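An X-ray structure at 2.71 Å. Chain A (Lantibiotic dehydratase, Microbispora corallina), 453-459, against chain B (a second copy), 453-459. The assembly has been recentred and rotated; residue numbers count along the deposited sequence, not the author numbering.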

# COMPACT_ATOMS: atom_id res chain seq x y z
N GLN A 453 0.21 4.98 1.30
CA GLN A 453 0.49 6.41 1.20
C GLN A 453 -0.84 7.16 1.00
O GLN A 453 -1.85 6.56 0.63
CB GLN A 453 1.44 6.68 0.02
CG GLN A 453 1.89 8.13 -0.15
CD GLN A 453 2.81 8.62 0.97
OE1 GLN A 453 2.35 9.09 2.01
NE2 GLN A 453 4.12 8.56 0.73
N GLU A 454 -0.88 8.45 1.34
CA GLU A 454 -2.12 9.19 1.15
C GLU A 454 -2.13 9.83 -0.25
O GLU A 454 -1.18 10.51 -0.65
CB GLU A 454 -2.30 10.24 2.26
CG GLU A 454 -3.76 10.48 2.65
CD GLU A 454 -3.93 11.51 3.77
OE1 GLU A 454 -2.95 12.21 4.13
OE2 GLU A 454 -5.05 11.62 4.31
N GLU A 455 -3.20 9.57 -1.01
CA GLU A 455 -3.38 10.19 -2.33
C GLU A 455 -3.63 11.70 -2.19
O GLU A 455 -4.40 12.12 -1.34
CB GLU A 455 -4.58 9.56 -3.06
CG GLU A 455 -4.26 8.29 -3.85
CD GLU A 455 -5.45 7.81 -4.68
OE1 GLU A 455 -5.46 6.63 -5.11
OE2 GLU A 455 -6.39 8.61 -4.89
N PRO A 456 -2.98 12.51 -3.04
CA PRO A 456 -3.36 13.92 -3.10
C PRO A 456 -4.85 14.00 -3.37
O PRO A 456 -5.37 13.17 -4.13
CB PRO A 456 -2.57 14.45 -4.30
CG PRO A 456 -1.41 13.54 -4.41
CD PRO A 456 -1.88 12.18 -3.96
N ARG A 457 -5.53 14.92 -2.72
CA ARG A 457 -6.99 14.95 -2.75
C ARG A 457 -7.53 15.18 -4.15
O ARG A 457 -6.86 15.78 -5.00
CB ARG A 457 -7.51 16.03 -1.80
CG ARG A 457 -9.01 16.04 -1.66
CD ARG A 457 -9.46 17.26 -0.96
NE ARG A 457 -10.88 17.19 -0.64
CZ ARG A 457 -11.50 18.12 0.07
NH1 ARG A 457 -10.81 19.16 0.53
NH2 ARG A 457 -12.80 18.02 0.33
N ARG A 458 -8.73 14.69 -4.41
CA ARG A 458 -9.40 14.96 -5.67
C ARG A 458 -10.83 15.40 -5.41
O ARG A 458 -11.58 14.71 -4.72
CB ARG A 458 -9.35 13.73 -6.61
CG ARG A 458 -7.93 13.17 -6.83
CD ARG A 458 -7.90 11.98 -7.77
NE ARG A 458 -7.65 10.74 -7.03
CZ ARG A 458 -8.60 9.84 -6.77
NH1 ARG A 458 -9.84 10.03 -7.21
NH2 ARG A 458 -8.30 8.75 -6.10
N SER A 459 -11.20 16.54 -5.98
CA SER A 459 -12.50 17.12 -5.70
C SER A 459 -13.13 17.73 -6.93
O SER A 459 -12.53 18.60 -7.56
CB SER A 459 -12.36 18.22 -4.65
OG SER A 459 -13.63 18.72 -4.28
N GLN B 453 -1.97 0.27 -4.20
CA GLN B 453 -2.85 0.74 -5.26
C GLN B 453 -2.16 1.82 -6.11
O GLN B 453 -1.29 2.56 -5.63
CB GLN B 453 -4.19 1.22 -4.69
CG GLN B 453 -5.19 1.68 -5.73
CD GLN B 453 -5.64 0.56 -6.67
OE1 GLN B 453 -5.03 0.32 -7.72
NE2 GLN B 453 -6.71 -0.13 -6.28
N GLU B 454 -2.55 1.91 -7.38
CA GLU B 454 -1.93 2.84 -8.31
C GLU B 454 -2.63 4.18 -8.22
O GLU B 454 -3.87 4.25 -8.33
CB GLU B 454 -2.05 2.27 -9.73
CG GLU B 454 -0.89 2.59 -10.67
CD GLU B 454 -1.08 1.98 -12.06
OE1 GLU B 454 -2.20 1.52 -12.38
OE2 GLU B 454 -0.10 1.94 -12.84
N GLU B 455 -1.86 5.25 -8.00
CA GLU B 455 -2.41 6.61 -8.02
C GLU B 455 -2.86 7.03 -9.42
O GLU B 455 -2.14 6.81 -10.40
CB GLU B 455 -1.37 7.62 -7.53
CG GLU B 455 -1.31 7.84 -6.03
CD GLU B 455 -0.43 9.04 -5.66
OE1 GLU B 455 -0.06 9.18 -4.47
OE2 GLU B 455 -0.12 9.86 -6.57
N PRO B 456 -4.06 7.66 -9.52
CA PRO B 456 -4.41 8.34 -10.77
C PRO B 456 -3.30 9.31 -11.11
O PRO B 456 -2.79 10.00 -10.23
CB PRO B 456 -5.69 9.10 -10.40
CG PRO B 456 -6.30 8.28 -9.28
CD PRO B 456 -5.14 7.69 -8.52
N ARG B 457 -2.90 9.34 -12.37
CA ARG B 457 -1.70 10.05 -12.75
C ARG B 457 -1.86 11.54 -12.51
O ARG B 457 -2.97 12.08 -12.59
CB ARG B 457 -1.40 9.80 -14.22
CG ARG B 457 -0.11 10.40 -14.72
CD ARG B 457 -0.09 10.34 -16.22
NE ARG B 457 1.19 10.76 -16.78
CZ ARG B 457 1.47 10.70 -18.07
NH1 ARG B 457 0.55 10.24 -18.92
NH2 ARG B 457 2.66 11.11 -18.51
N ARG B 458 -0.73 12.19 -12.23
CA ARG B 458 -0.69 13.63 -12.08
C ARG B 458 0.44 14.16 -12.95
O ARG B 458 1.54 13.63 -12.92
CB ARG B 458 -0.46 14.02 -10.61
CG ARG B 458 -1.38 13.32 -9.61
CD ARG B 458 -1.10 13.82 -8.20
NE ARG B 458 -0.37 12.83 -7.41
CZ ARG B 458 0.93 12.93 -7.12
NH1 ARG B 458 1.63 13.97 -7.55
NH2 ARG B 458 1.51 11.98 -6.40
N SER B 459 0.16 15.16 -13.76
CA SER B 459 1.15 15.65 -14.71
C SER B 459 1.04 17.16 -14.87
O SER B 459 -0.05 17.68 -15.14
CB SER B 459 0.99 14.94 -16.07
OG SER B 459 2.05 15.25 -16.96

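Neither stretch forms a regular helix or strand. Each runs as an extended loop, with phi/psi values mostly in the polyproline-like range, and the two copies adopt nearly the same conformation residue by residue. Their end-to-end directions, taken from residue 454 to residue 458, differ by 53°, so the chains do not align side by side like strands of a sheet. They come nearest at Glu A455 and Glu B455, whose CA atoms lie 6.8 Å apart, and no hydrogen bond joins the two stretches. What holds this small contact, 281 Å² of buried surface summed over both sides, is packing between side chains.

At the centre the two glutamates meet through their aliphatic portions: Glu A455 CG lies 3.7 Å from Glu B455 CG. Each CA-to-CB bond points sideways, but the end of the side chain comes nearer to the partner. Glu A455 OE1 then sits 3.6 Å from Pro B456 CD, and Glu B455 OE1 sits 3.5 Å from Pro A456 CD. The proline CD is bonded to the ring nitrogen and carries slightly polarised hydrogens, so a carboxylate oxygen is a tolerable neighbour.

The CA-to-CB bonds of the prolines point toward the other stretch and, with the glutamates, the prolines supply most of the covered area. CG of each proline, whose ring is puckered C-gamma exo, lies over one face of an arginine guanidinium near its NE end: Pro A456 CG is 3.3 Å from Arg B458 NE, and Pro B456 CG is 3.6 Å from Arg A458 NE. A guanidinium is flat and can bond only around its edge, which leaves its faces available to a nonpolar CH2 such as proline CG.

That edge is used within each chain. In chain B, Arg B458 NH2 donates to Glu B455 OE2 at 2.7 Å in a salt bridge, supplemented by a weak bond from Arg B458 NE to the same Glu B455 OE2 at 3.1 Å. Chain A has the equivalent salt bridge between Arg A458 and Glu A455, although their modelled atoms are too close for the distance to be trusted. The pairing lets the two opposite charges offset each other and brings together two side chains that both touch the other copy.

The remaining residues contribute little across the contact. Gln B453 OE1 accepts a hydrogen bond from Glu B454 N at 3.0 Å; the counterpart from Glu A454 N to Gln A453 OE1, at 3.4 Å, is weak. Arg A457 and Arg B457 are out of reach of the other stretch, while Ser A459 and Ser B459 each cap the helix that follows.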